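Local structure of glutathione uptake transporter (Shewanella oneidensis, 4UVM) at residues 329-335 / 401-405; 394-398 / 478-482. The protein probably transports peptides, glutathione among them, across the membrane, as a proton-coupled symporter of the POT family within the major facilitator superfamily. The contacts are given in a common frame with arbitrary orientation. Numbering follows the deposited sequence.

How the contacts relate
Contacts 1 and 2 sit on the same side of the chain's centre, with their own centres about 18 Å apart. They alternate along the chain: 329-335, 394-398, 401-405, 478-482. Only two residues separate 394-398 of contact 2 from 401-405 of contact 1. Helix 372-396 ends in contact 2; the chain then reaches 401-405 at the short helix 404-407. The contacts also touch, with Met329 CG 3.8 Å from Met397 SD. Their centres lie about 29 and 27 Å from the chain's centre. Contact 1 ties two interhelical loops; contact 2 packs one transmembrane helix end on another's start, both probably on the periplasmic side. None of their residues lines the monoacylglycerol sites seen in the crystal.

Contact 1: 329-335 / 401-405; sequences MVKPQWF and SALSI
Two short extended pieces of backbone touch at one point, in a single parallel beta bridge between Val330 and Leu403. Their CA atoms are 4.0 Å apart. Both bonds involve the backbone of Val330. Its N donates to Ala402 O at 3.2 Å, and its O accepts from Ser404 N at 3.0 Å. Both bonds are nearly straight, at 164°. One residue thus clasps the peptide groups on both sides of Leu403, the signature of a parallel bridge. Past Leu403 the backbone leaves the extended form, and Ser404 takes phi/psi of -84/-53.

Val330 (chi1 t) and Leu403 (chi1 p) bring their CB atoms to 3.9 Å. Met329 points toward the other segment. Its CB lies 3.6 Å from Ser404 CB. Its m, t, p rotamer sets CE 3.2 Å from Leu403 O, which meets this methyl across the segments and not a donor. Ser404 OG has no hydrogen-bond partner in 329-335; it lies 3.8 Å from Lys331 CB and 4.3 Å from Phe335 CE2.

Beyond the bridge, 331-335 turns back. Lys331 NZ donates to Phe335 O at 2.6 Å, closing this turn from within its own segment. Phe335 CE1 lies 4.4 Å from Ile405 CD1, and Pro332 CD lies 4.5 Å from Ile405 CG2.

The bridge is a local strand-like pairing in a mainly helical transporter with no regular strands. It ties the loop between helices 321-326 and 343-366 to the linker that follows helix 372-396. Trp407 of helix 404-407 packs on Met329 and Ala402, Met397 also touches Met329, and Met340 lies against Phe335.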
loop_
_atom_site.group_PDB
_atom_site.type_symbol
_atom_site.label_atom_id
_atom_site.label_comp_id
_atom_site.label_asym_id
_atom_site.label_seq_id
_atom_site.Cartn_x
_atom_site.Cartn_y
_atom_site.Cartn_z
ATOM N N MET A 329 -4.909 -27.061 -2.474
ATOM C CA MET A 329 -3.828 -27.623 -3.271
ATOM C C MET A 329 -3.110 -28.705 -2.477
ATOM O O MET A 329 -3.379 -28.890 -1.290
ATOM C CB MET A 329 -2.844 -26.533 -3.702
ATOM C CG MET A 329 -3.486 -25.386 -4.464
ATOM S SD MET A 329 -2.281 -24.185 -5.061
ATOM C CE MET A 329 -1.551 -25.086 -6.427
ATOM N N VAL A 330 -2.195 -29.414 -3.130
ATOM C CA VAL A 330 -1.508 -30.524 -2.485
ATOM C C VAL A 330 -0.258 -30.047 -1.756
ATOM O O VAL A 330 0.754 -29.728 -2.375
ATOM C CB VAL A 330 -1.128 -31.619 -3.501
ATOM C CG1 VAL A 330 -0.445 -32.783 -2.798
ATOM C CG2 VAL A 330 -2.363 -32.096 -4.253
ATOM N N LYS A 331 -0.337 -30.011 -0.431
ATOM C CA LYS A 331 0.775 -29.560 0.394
ATOM C C LYS A 331 1.243 -30.666 1.338
ATOM O O LYS A 331 0.468 -31.554 1.693
ATOM C CB LYS A 331 0.371 -28.319 1.190
ATOM C CG LYS A 331 -0.663 -28.589 2.261
ATOM C CD LYS A 331 -1.049 -27.322 2.991
ATOM C CE LYS A 331 -1.834 -27.638 4.251
ATOM N NZ LYS A 331 -1.025 -28.456 5.201
ATOM N N PRO A 332 2.523 -30.621 1.739
ATOM C CA PRO A 332 3.079 -31.577 2.703
ATOM C C PRO A 332 2.394 -31.550 4.067
ATOM O O PRO A 332 1.480 -30.759 4.306
ATOM C CB PRO A 332 4.536 -31.126 2.833
ATOM C CG PRO A 332 4.839 -30.484 1.537
ATOM C CD PRO A 332 3.574 -29.780 1.140
ATOM N N GLN A 333 2.849 -32.422 4.959
ATOM C CA GLN A 333 2.306 -32.503 6.307
ATOM C C GLN A 333 2.714 -31.295 7.141
ATOM O O GLN A 333 1.874 -30.645 7.764
ATOM C CB GLN A 333 2.770 -33.788 6.995
ATOM C CG GLN A 333 2.291 -33.923 8.429
ATOM C CD GLN A 333 3.279 -34.665 9.304
ATOM O OE1 GLN A 333 4.488 -34.618 9.073
ATOM N NE2 GLN A 333 2.769 -35.355 10.317
ATOM N N TRP A 334 4.012 -31.005 7.151
ATOM C CA TRP A 334 4.554 -29.931 7.978
ATOM C C TRP A 334 4.177 -28.553 7.449
ATOM O O TRP A 334 4.193 -27.570 8.187
ATOM C CB TRP A 334 6.081 -30.041 8.067
ATOM C CG TRP A 334 6.793 -29.563 6.828
ATOM C CD1 TRP A 334 7.203 -28.285 6.553
ATOM C CD2 TRP A 334 7.182 -30.356 5.699
ATOM N NE1 TRP A 334 7.816 -28.236 5.325
ATOM C CE2 TRP A 334 7.817 -29.495 4.780
ATOM C CE3 TRP A 334 7.054 -31.712 5.377
ATOM C CZ2 TRP A 334 8.322 -29.943 3.560
ATOM C CZ3 TRP A 334 7.558 -32.156 4.165
ATOM C CH2 TRP A 334 8.182 -31.274 3.271
ATOM N N PHE A 335 3.841 -28.489 6.166
ATOM C CA PHE A 335 3.697 -27.212 5.482
ATOM C C PHE A 335 2.320 -26.572 5.658
ATOM O O PHE A 335 1.289 -27.244 5.586
ATOM C CB PHE A 335 3.997 -27.381 3.993
ATOM C CG PHE A 335 4.301 -26.092 3.291
ATOM C CD1 PHE A 335 5.547 -25.503 3.412
ATOM C CD2 PHE A 335 3.341 -25.469 2.512
ATOM C CE1 PHE A 335 5.833 -24.315 2.770
ATOM C CE2 PHE A 335 3.620 -24.281 1.865
ATOM C CZ PHE A 335 4.870 -23.704 1.995
ATOM N N SER A 401 -5.831 -32.160 -9.612
ATOM C CA SER A 401 -5.125 -31.688 -8.425
ATOM C C SER A 401 -3.666 -31.339 -8.703
ATOM O O SER A 401 -2.901 -32.161 -9.209
ATOM C CB SER A 401 -5.207 -32.733 -7.310
ATOM O OG SER A 401 -6.542 -32.886 -6.850
ATOM N N ALA A 402 -3.294 -30.107 -8.363
ATOM C CA ALA A 402 -1.921 -29.637 -8.505
ATOM C C ALA A 402 -1.357 -29.256 -7.140
ATOM O O ALA A 402 -2.080 -28.748 -6.278
ATOM C CB ALA A 402 -1.853 -28.459 -9.465
ATOM N N LEU A 403 -0.070 -29.521 -6.943
ATOM C CA LEU A 403 0.560 -29.297 -5.648
ATOM C C LEU A 403 0.815 -27.812 -5.450
ATOM O O LEU A 403 0.925 -27.067 -6.421
ATOM C CB LEU A 403 1.866 -30.094 -5.525
ATOM C CG LEU A 403 3.146 -29.561 -6.183
ATOM C CD1 LEU A 403 4.334 -30.261 -5.565
ATOM C CD2 LEU A 403 3.132 -29.758 -7.691
ATOM N N SER A 404 0.894 -27.380 -4.194
ATOM C CA SER A 404 1.051 -25.960 -3.894
ATOM C C SER A 404 2.512 -25.529 -3.954
ATOM O O SER A 404 2.865 -24.580 -4.662
ATOM C CB SER A 404 0.467 -25.626 -2.512
ATOM O OG SER A 404 1.407 -25.856 -1.474
ATOM N N ILE A 405 3.353 -26.247 -3.218
ATOM C CA ILE A 405 4.730 -25.829 -2.967
ATOM C C ILE A 405 5.566 -25.601 -4.232
ATOM O O ILE A 405 6.378 -24.681 -4.279
ATOM C CB ILE A 405 5.453 -26.853 -2.051
ATOM C CG1 ILE A 405 6.893 -26.413 -1.790
ATOM C CG2 ILE A 405 5.397 -28.258 -2.643
ATOM C CD1 ILE A 405 7.423 -26.826 -0.442
#

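Contact 2: 394-398 / 478-482; sequences QLMMD and MSVTA
This is a side-by-side helix contact: the last turn of helix 372-396 packs against the first turn of helix 480-506. Both belong to the C-terminal six-helix bundle of the major facilitator fold. They meet where one ends and the other begins, probably at the periplasmic edge. The contact buries 247 Å² in all. The closest backbone approach is Gln394 to Ala482, with CA atoms 5.6 Å apart. The small side chain of Ala482 permits this closeness.

Gln394, Leu395 and Met396 are helical. Met397 is the first residue to leave helical phi/psi (-100/6). The turn continues to Asp398, whose N donates to Leu395 O at 3.2 Å. Across the gap, Ser479 is extended (-66/129) and occupies the N-cap position of helix 480-506.

The polar link is a single hydrogen bond. Asp398 (chi1 m) and Ser479 (chi1 p) both point toward the opposite segment, and Ser479 OG donates to Asp398 OD2 at 2.8 Å. The N-cap serine is thereby tied to an aspartate just past the end of the other helix.

Apolar contacts lie alongside. Leu395 CD2 reaches Met478 CG at 3.6 Å and Ala482 CB at 3.8 Å, its m, t rotamer carrying the end of the side chain nearer. The Gln394 side chain (t, p) adds van der Waals contacts: CG lies 3.6 Å from Ala482 CB, and NE2 lies 3.5 Å from Thr481 CG2.

Gln394 OE1 accepts a hydrogen bond from Gln325 NE2, which connects this corner to helix 321-326. Farther along helix 480-506, Met485 touches Gln394, and Phe486 touches Leu395 and Met478.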
loop_
_atom_site.group_PDB
_atom_site.type_symbol
_atom_site.label_atom_id
_atom_site.label_comp_id
_atom_site.label_asym_id
_atom_site.label_seq_id
_atom_site.Cartn_x
_atom_site.Cartn_y
_atom_site.Cartn_z
ATOM N N GLN A 394 -6.448 -22.012 -11.166
ATOM C CA GLN A 394 -7.787 -22.156 -10.610
ATOM C C GLN A 394 -8.685 -22.939 -11.561
ATOM O O GLN A 394 -9.459 -23.792 -11.131
ATOM C CB GLN A 394 -8.395 -20.785 -10.315
ATOM C CG GLN A 394 -9.657 -20.837 -9.481
ATOM C CD GLN A 394 -9.418 -21.419 -8.105
ATOM O OE1 GLN A 394 -8.319 -21.319 -7.561
ATOM N NE2 GLN A 394 -10.445 -22.040 -7.538
ATOM N N LEU A 395 -8.575 -22.642 -12.852
ATOM C CA LEU A 395 -9.291 -23.387 -13.883
ATOM C C LEU A 395 -8.821 -24.833 -13.930
ATOM O O LEU A 395 -9.624 -25.767 -13.939
ATOM C CB LEU A 395 -9.094 -22.740 -15.256
ATOM C CG LEU A 395 -9.817 -21.425 -15.529
ATOM C CD1 LEU A 395 -9.708 -21.062 -17.001
ATOM C CD2 LEU A 395 -11.269 -21.526 -15.101
ATOM N N MET A 396 -7.504 -24.999 -13.965
ATOM C CA MET A 396 -6.892 -26.311 -14.076
ATOM C C MET A 396 -7.177 -27.173 -12.849
ATOM O O MET A 396 -7.286 -28.394 -12.954
ATOM C CB MET A 396 -5.387 -26.163 -14.289
ATOM C CG MET A 396 -4.646 -27.468 -14.416
ATOM S SD MET A 396 -2.922 -27.214 -14.860
ATOM C CE MET A 396 -3.106 -26.392 -16.442
ATOM N N MET A 397 -7.320 -26.542 -11.688
ATOM C CA MET A 397 -7.562 -27.304 -10.468
ATOM C C MET A 397 -9.042 -27.310 -10.081
ATOM O O MET A 397 -9.411 -27.827 -9.030
ATOM C CB MET A 397 -6.697 -26.770 -9.319
ATOM C CG MET A 397 -7.304 -25.641 -8.506
ATOM S SD MET A 397 -6.262 -25.242 -7.085
ATOM C CE MET A 397 -7.469 -24.503 -5.992
ATOM N N ASP A 398 -9.894 -26.754 -10.936
ATOM C CA ASP A 398 -11.333 -26.927 -10.756
ATOM C C ASP A 398 -11.678 -28.392 -11.015
ATOM O O ASP A 398 -12.622 -28.934 -10.444
ATOM C CB ASP A 398 -12.133 -26.000 -11.676
ATOM C CG ASP A 398 -12.273 -24.595 -11.109
ATOM O OD1 ASP A 398 -12.232 -24.444 -9.870
ATOM O OD2 ASP A 398 -12.422 -23.638 -11.901
ATOM N N MET A 478 -17.794 -20.308 -15.828
ATOM C CA MET A 478 -16.534 -20.301 -15.100
ATOM C C MET A 478 -16.785 -20.137 -13.613
ATOM O O MET A 478 -17.757 -19.495 -13.210
ATOM C CB MET A 478 -15.628 -19.177 -15.606
ATOM C CG MET A 478 -14.182 -19.586 -15.789
ATOM S SD MET A 478 -13.096 -18.174 -16.072
ATOM C CE MET A 478 -14.092 -17.197 -17.196
ATOM N N SER A 479 -15.910 -20.720 -12.800
ATOM C CA SER A 479 -16.006 -20.566 -11.357
ATOM C C SER A 479 -15.751 -19.113 -10.978
ATOM O O SER A 479 -14.754 -18.520 -11.399
ATOM C CB SER A 479 -15.023 -21.496 -10.638
ATOM O OG SER A 479 -13.693 -21.285 -11.075
ATOM N N VAL A 480 -16.668 -18.549 -10.194
ATOM C CA VAL A 480 -16.601 -17.152 -9.761
ATOM C C VAL A 480 -15.218 -16.790 -9.225
ATOM O O VAL A 480 -14.697 -15.709 -9.496
ATOM C CB VAL A 480 -17.657 -16.856 -8.674
ATOM C CG1 VAL A 480 -17.573 -15.410 -8.216
ATOM C CG2 VAL A 480 -19.053 -17.176 -9.191
ATOM N N THR A 481 -14.632 -17.716 -8.475
ATOM C CA THR A 481 -13.281 -17.570 -7.952
ATOM C C THR A 481 -12.268 -17.309 -9.069
ATOM O O THR A 481 -11.445 -16.396 -8.970
ATOM C CB THR A 481 -12.872 -18.824 -7.156
ATOM O OG1 THR A 481 -13.647 -18.892 -5.952
ATOM C CG2 THR A 481 -11.398 -18.794 -6.801
ATOM N N ALA A 482 -12.345 -18.097 -10.137
ATOM C CA ALA A 482 -11.416 -17.951 -11.255
ATOM C C ALA A 482 -11.735 -16.719 -12.099
ATOM O O ALA A 482 -10.830 -16.062 -12.615
ATOM C CB ALA A 482 -11.429 -19.198 -12.125
#